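PDB 6VZZ: BamaA.19900.a from Balamuthia mandrillaris, which probably catalyses the ATP-dependent phosphorylation of glucose, as its glucokinase family implies, and is bound here to beta-D-glucopyranose. Local coordinates for residues P216-G228 with N250-S262. Numbering follows the deposited sequence.
With BGC (beta-D-glucopyranose), chain B.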
loop_
_atom_site.group_PDB
_atom_site.type_symbol
_atom_site.label_atom_id
_atom_site.label_comp_id
_atom_site.label_asym_id
_atom_site.label_seq_id
_atom_site.Cartn_x
_atom_site.Cartn_y
_atom_site.Cartn_z
ATOM N N PRO A 216 -4.865 0.102 -8.654
ATOM C CA PRO A 216 -6.023 0.561 -7.883
ATOM C C PRO A 216 -5.915 0.100 -6.444
ATOM O O PRO A 216 -5.311 -0.935 -6.142
ATOM C CB PRO A 216 -7.211 -0.096 -8.597
ATOM C CG PRO A 216 -6.642 -1.284 -9.271
ATOM C CD PRO A 216 -5.209 -0.974 -9.598
ATOM N N MET A 217 -6.501 0.889 -5.544
ATOM C CA MET A 217 -6.356 0.647 -4.120
ATOM C C MET A 217 -7.647 1.010 -3.386
ATOM O O MET A 217 -8.516 1.716 -3.910
ATOM C CB MET A 217 -5.175 1.437 -3.549
ATOM C CG MET A 217 -3.820 1.034 -4.081
ATOM S SD MET A 217 -2.480 2.036 -3.393
ATOM C CE MET A 217 -1.053 1.130 -3.997
ATOM N N GLU A 218 -7.755 0.530 -2.145
ATOM C CA GLU A 218 -8.918 0.811 -1.313
ATOM C C GLU A 218 -8.510 1.349 0.054
ATOM O O GLU A 218 -9.175 1.087 1.056
ATOM C CB GLU A 218 -9.781 -0.438 -1.165
ATOM C CG GLU A 218 -10.554 -0.794 -2.421
ATOM C CD GLU A 218 -11.604 0.253 -2.753
ATOM O OE1 GLU A 218 -12.065 0.969 -1.820
ATOM O OE2 GLU A 218 -11.956 0.374 -3.950
ATOM N N PHE A 219 -7.428 2.123 0.109
ATOM C CA PHE A 219 -6.873 2.539 1.388
ATOM C C PHE A 219 -7.751 3.528 2.132
ATOM O O PHE A 219 -7.505 3.773 3.319
ATOM C CB PHE A 219 -5.468 3.119 1.198
ATOM C CG PHE A 219 -4.381 2.078 1.289
ATOM C CD1 PHE A 219 -4.084 1.479 2.511
ATOM C CD2 PHE A 219 -3.680 1.681 0.162
ATOM C CE1 PHE A 219 -3.103 0.514 2.612
ATOM C CE2 PHE A 219 -2.698 0.719 0.252
ATOM C CZ PHE A 219 -2.410 0.131 1.484
ATOM N N GLY A 220 -8.780 4.085 1.496
ATOM C CA GLY A 220 -9.669 4.946 2.251
ATOM C C GLY A 220 -10.387 4.220 3.370
ATOM O O GLY A 220 -10.870 4.859 4.312
ATOM N N HIS A 221 -10.445 2.892 3.302
ATOM C CA HIS A 221 -11.211 2.103 4.248
ATOM C C HIS A 221 -10.355 1.463 5.335
ATOM O O HIS A 221 -10.886 0.706 6.150
ATOM C CB HIS A 221 -12.018 1.048 3.489
ATOM C CG HIS A 221 -12.909 1.638 2.439
ATOM N ND1 HIS A 221 -14.068 2.322 2.746
ATOM C CD2 HIS A 221 -12.800 1.670 1.090
ATOM C CE1 HIS A 221 -14.637 2.741 1.630
ATOM N NE2 HIS A 221 -13.888 2.357 0.612
ATOM N N VAL A 222 -9.050 1.759 5.392
ATOM C CA VAL A 222 -8.226 1.227 6.475
ATOM C C VAL A 222 -8.500 2.002 7.758
ATOM O O VAL A 222 -8.876 3.182 7.740
ATOM C CB VAL A 222 -6.726 1.257 6.115
ATOM C CG1 VAL A 222 -6.459 0.505 4.823
ATOM C CG2 VAL A 222 -6.200 2.686 6.070
ATOM N N ALA A 223 -8.311 1.325 8.888
ATOM C CA ALA A 223 -8.488 1.953 10.188
ATOM C C ALA A 223 -7.533 3.127 10.363
ATOM O O ALA A 223 -6.405 3.118 9.863
ATOM C CB ALA A 223 -8.259 0.933 11.294
ATOM N N ILE A 224 -7.991 4.143 11.089
ATOM C CA ILE A 224 -7.206 5.350 11.314
ATOM C C ILE A 224 -6.044 5.072 12.261
ATOM O O ILE A 224 -5.997 4.030 12.924
ATOM C CB ILE A 224 -8.106 6.471 11.865
ATOM C CG1 ILE A 224 -8.940 5.960 13.038
ATOM C CG2 ILE A 224 -9.037 6.967 10.785
ATOM C CD1 ILE A 224 -8.241 5.985 14.352
ATOM N N SER A 225 -5.120 6.022 12.352
ATOM C CA SER A 225 -4.059 6.031 13.334
ATOM C C SER A 225 -4.251 7.176 14.321
ATOM O O SER A 225 -4.762 8.234 13.953
ATOM C CB SER A 225 -2.699 6.171 12.647
ATOM O OG SER A 225 -2.273 4.915 12.172
ATOM N N PRO A 226 -3.852 7.005 15.575
ATOM C CA PRO A 226 -3.966 8.088 16.558
ATOM C C PRO A 226 -2.763 9.017 16.451
ATOM O O PRO A 226 -1.864 8.799 15.647
ATOM C CB PRO A 226 -3.978 7.337 17.886
ATOM C CG PRO A 226 -3.080 6.190 17.645
ATOM C CD PRO A 226 -3.282 5.790 16.181
ATOM N N VAL A 227 -2.760 10.073 17.270
ATOM C CA VAL A 227 -1.558 10.886 17.437
ATOM C C VAL A 227 -0.770 10.349 18.619
ATOM O O VAL A 227 -1.232 9.450 19.335
ATOM C CB VAL A 227 -1.871 12.376 17.667
ATOM C CG1 VAL A 227 -2.389 13.021 16.420
ATOM C CG2 VAL A 227 -2.852 12.544 18.823
ATOM N N GLY A 228 0.407 10.932 18.852
ATOM C CA GLY A 228 1.173 10.642 20.036
ATOM C C GLY A 228 0.467 11.101 21.298
ATOM O O GLY A 228 -0.196 12.145 21.330
ATOM N N ASN A 250 -21.377 1.626 16.668
ATOM C CA ASN A 250 -21.739 1.337 18.055
ATOM C C ASN A 250 -20.493 1.009 18.872
ATOM O O ASN A 250 -20.509 0.143 19.747
ATOM C CB ASN A 250 -22.767 0.206 18.125
ATOM C CG ASN A 250 -23.797 0.423 19.197
ATOM O OD1 ASN A 250 -23.865 -0.327 20.162
ATOM N ND2 ASN A 250 -24.612 1.459 19.036
ATOM N N LYS A 251 -19.390 1.686 18.542
ATOM C CA LYS A 251 -18.081 1.569 19.184
ATOM C C LYS A 251 -17.407 0.219 18.946
ATOM O O LYS A 251 -16.341 -0.044 19.526
ATOM C CB LYS A 251 -18.159 1.849 20.691
ATOM C CG LYS A 251 -18.461 3.310 21.018
ATOM C CD LYS A 251 -18.214 3.648 22.490
ATOM C CE LYS A 251 -18.644 5.079 22.810
ATOM N NZ LYS A 251 -17.922 5.677 23.989
ATOM N N GLU A 252 -17.968 -0.637 18.087
ATOM C CA GLU A 252 -17.412 -1.973 17.931
ATOM C C GLU A 252 -16.171 -2.006 17.036
ATOM O O GLU A 252 -15.360 -2.924 17.170
ATOM C CB GLU A 252 -18.489 -2.924 17.405
ATOM N N HIS A 253 -15.979 -1.019 16.158
ATOM C CA HIS A 253 -14.822 -0.988 15.271
ATOM C C HIS A 253 -14.136 0.365 15.350
ATOM O O HIS A 253 -14.768 1.381 15.651
ATOM C CB HIS A 253 -15.186 -1.251 13.789
ATOM C CG HIS A 253 -15.812 -2.585 13.533
ATOM N ND1 HIS A 253 -17.054 -2.722 12.948
ATOM C CD2 HIS A 253 -15.368 -3.841 13.767
ATOM C CE1 HIS A 253 -17.353 -4.005 12.842
ATOM N NE2 HIS A 253 -16.345 -4.705 13.331
ATOM N N ALA A 254 -12.831 0.361 15.072
ATOM C CA ALA A 254 -12.109 1.598 14.817
ATOM C C ALA A 254 -12.518 2.152 13.461
ATOM O O ALA A 254 -12.631 1.407 12.484
ATOM C CB ALA A 254 -10.602 1.350 14.851
ATOM N N ILE A 255 -12.733 3.468 13.393
ATOM C CA ILE A 255 -13.313 4.042 12.176
ATOM C C ILE A 255 -12.304 4.009 11.028
ATOM O O ILE A 255 -11.086 3.905 11.220
ATOM C CB ILE A 255 -13.829 5.468 12.426
ATOM C CG1 ILE A 255 -12.688 6.473 12.531
ATOM C CG2 ILE A 255 -14.644 5.516 13.701
ATOM C CD1 ILE A 255 -13.189 7.919 12.622
ATOM N N GLU A 256 -12.832 4.063 9.812
ATOM C CA GLU A 256 -12.017 4.163 8.610
ATOM C C GLU A 256 -11.664 5.616 8.364
ATOM O O GLU A 256 -12.374 6.528 8.796
ATOM C CB GLU A 256 -12.752 3.619 7.379
ATOM C CG GLU A 256 -13.485 2.312 7.578
ATOM C CD GLU A 256 -14.202 1.858 6.321
ATOM O OE1 GLU A 256 -14.443 2.703 5.427
ATOM O OE2 GLU A 256 -14.515 0.650 6.218
ATOM N N TYR A 257 -10.549 5.829 7.653
ATOM C CA TYR A 257 -10.181 7.193 7.289
ATOM C C TYR A 257 -11.321 7.879 6.544
ATOM O O TYR A 257 -11.576 9.073 6.753
ATOM C CB TYR A 257 -8.902 7.204 6.450
ATOM C CG TYR A 257 -7.625 7.191 7.270
ATOM C CD1 TYR A 257 -7.182 8.337 7.922
ATOM C CD2 TYR A 257 -6.857 6.035 7.390
ATOM C CE1 TYR A 257 -6.015 8.328 8.669
ATOM C CE2 TYR A 257 -5.698 6.024 8.132
ATOM C CZ TYR A 257 -5.280 7.171 8.776
ATOM O OH TYR A 257 -4.115 7.163 9.521
ATOM N N GLU A 258 -12.047 7.124 5.702
ATOM C CA GLU A 258 -13.177 7.682 4.964
ATOM C C GLU A 258 -14.308 8.127 5.890
ATOM O O GLU A 258 -15.130 8.965 5.496
ATOM C CB GLU A 258 -13.702 6.665 3.946
ATOM C CG GLU A 258 -14.784 7.221 3.021
ATOM C CD GLU A 258 -15.221 6.242 1.939
ATOM O OE1 GLU A 258 -14.402 5.927 1.052
ATOM O OE2 GLU A 258 -16.386 5.782 1.975
ATOM N N ASP A 259 -14.365 7.611 7.116
ATOM C CA ASP A 259 -15.412 8.063 8.021
ATOM C C ASP A 259 -15.188 9.493 8.487
ATOM O O ASP A 259 -16.106 10.101 9.055
ATOM C CB ASP A 259 -15.526 7.109 9.211
ATOM C CG ASP A 259 -16.039 5.730 8.799
ATOM O OD1 ASP A 259 -16.803 5.653 7.807
ATOM O OD2 ASP A 259 -15.690 4.726 9.462
ATOM N N ILE A 260 -14.002 10.052 8.238
ATOM C CA ILE A 260 -13.734 11.459 8.474
ATOM C C ILE A 260 -13.422 12.195 7.175
ATOM O O ILE A 260 -13.936 13.300 6.938
ATOM C CB ILE A 260 -12.584 11.629 9.488
ATOM C CG1 ILE A 260 -13.043 11.209 10.885
ATOM C CG2 ILE A 260 -12.036 13.047 9.484
ATOM C CD1 ILE A 260 -11.936 11.272 11.924
ATOM N N VAL A 261 -12.625 11.577 6.308
ATOM C CA VAL A 261 -12.103 12.236 5.122
ATOM C C VAL A 261 -13.059 11.961 3.971
ATOM O O VAL A 261 -12.771 11.152 3.083
ATOM C CB VAL A 261 -10.670 11.762 4.807
ATOM C CG1 VAL A 261 -10.052 12.607 3.704
ATOM C CG2 VAL A 261 -9.822 11.792 6.064
ATOM N N SER A 262 -14.203 12.641 3.988
ATOM C CA SER A 262 -15.237 12.510 2.969
ATOM C C SER A 262 -16.266 13.595 3.232
ATOM O O SER A 262 -16.200 14.302 4.240
ATOM C CB SER A 262 -15.894 11.129 2.985
ATOM O OG SER A 262 -16.610 10.955 4.189
HETATM C C2 BGC B . -14.471 3.376 -2.763
HETATM C C3 BGC B . -13.336 3.496 -3.767
HETATM C C4 BGC B . -13.424 4.829 -4.499
HETATM C C5 BGC B . -13.475 5.963 -3.482
HETATM C C6 BGC B . -13.607 7.336 -4.097
HETATM C C1 BGC B . -14.441 4.581 -1.836
HETATM O O1 BGC B . -15.401 4.482 -0.849
HETATM O O2 BGC B . -14.344 2.171 -2.019
HETATM O O3 BGC B . -13.365 2.412 -4.685
HETATM O O4 BGC B . -12.280 5.011 -5.319
HETATM O O5 BGC B . -14.600 5.764 -2.615
HETATM O O6 BGC B . -14.627 7.373 -5.074
#
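Ala223 and Glu256 form a single antiparallel beta bridge, as a non-hydrogen-bonded pair, between two loops flanking helix 234-249 in the actin-like ATPase fold of this glucokinase; the bridged loops bring Glu218, His221 and Glu258 round the bound glucose. Hydrogen bonds from Tyr257 N to Val222 O and Ile224 N to Ile255 O, both 3.1 Å, flank the bridged pair. Nearer the sugar, Glu258 N donates to Gly220 O at 2.9 Å, tying the 3-10 turn 219-221 to the second loop.

The His221 ring links sugar and loop through both nitrogens. ND1 reaches Glu256 OE1 at 2.7 Å, the oxygen almost in the ring plane and met on its syn side, 34° out of the carboxylate plane. Glu256 extends beyond CG (chi2 179°), which brings OE1 to the ND1 edge of the imidazole, the carboxylate turned 75° from the ring plane, and OE2 pairs with Lys362 of the second subunit. With ND1 held, the ring rotation is probably set, and NE2 donates to glucose O2. Glu218 OE1 and OE2 accept from glucose O2 and O3. Glu258 OE1 takes the anomeric O1 at 2.6 Å, while its OE2 is held by Arg264 and Asn116.

Ile224 CG2 lies over one face of the Tyr257 ring in a CH-pi contact, while Val222 CG2 meets its edge. Ser225 N makes a weak hydrogen bond to Tyr257 OH, 3.2 Å away.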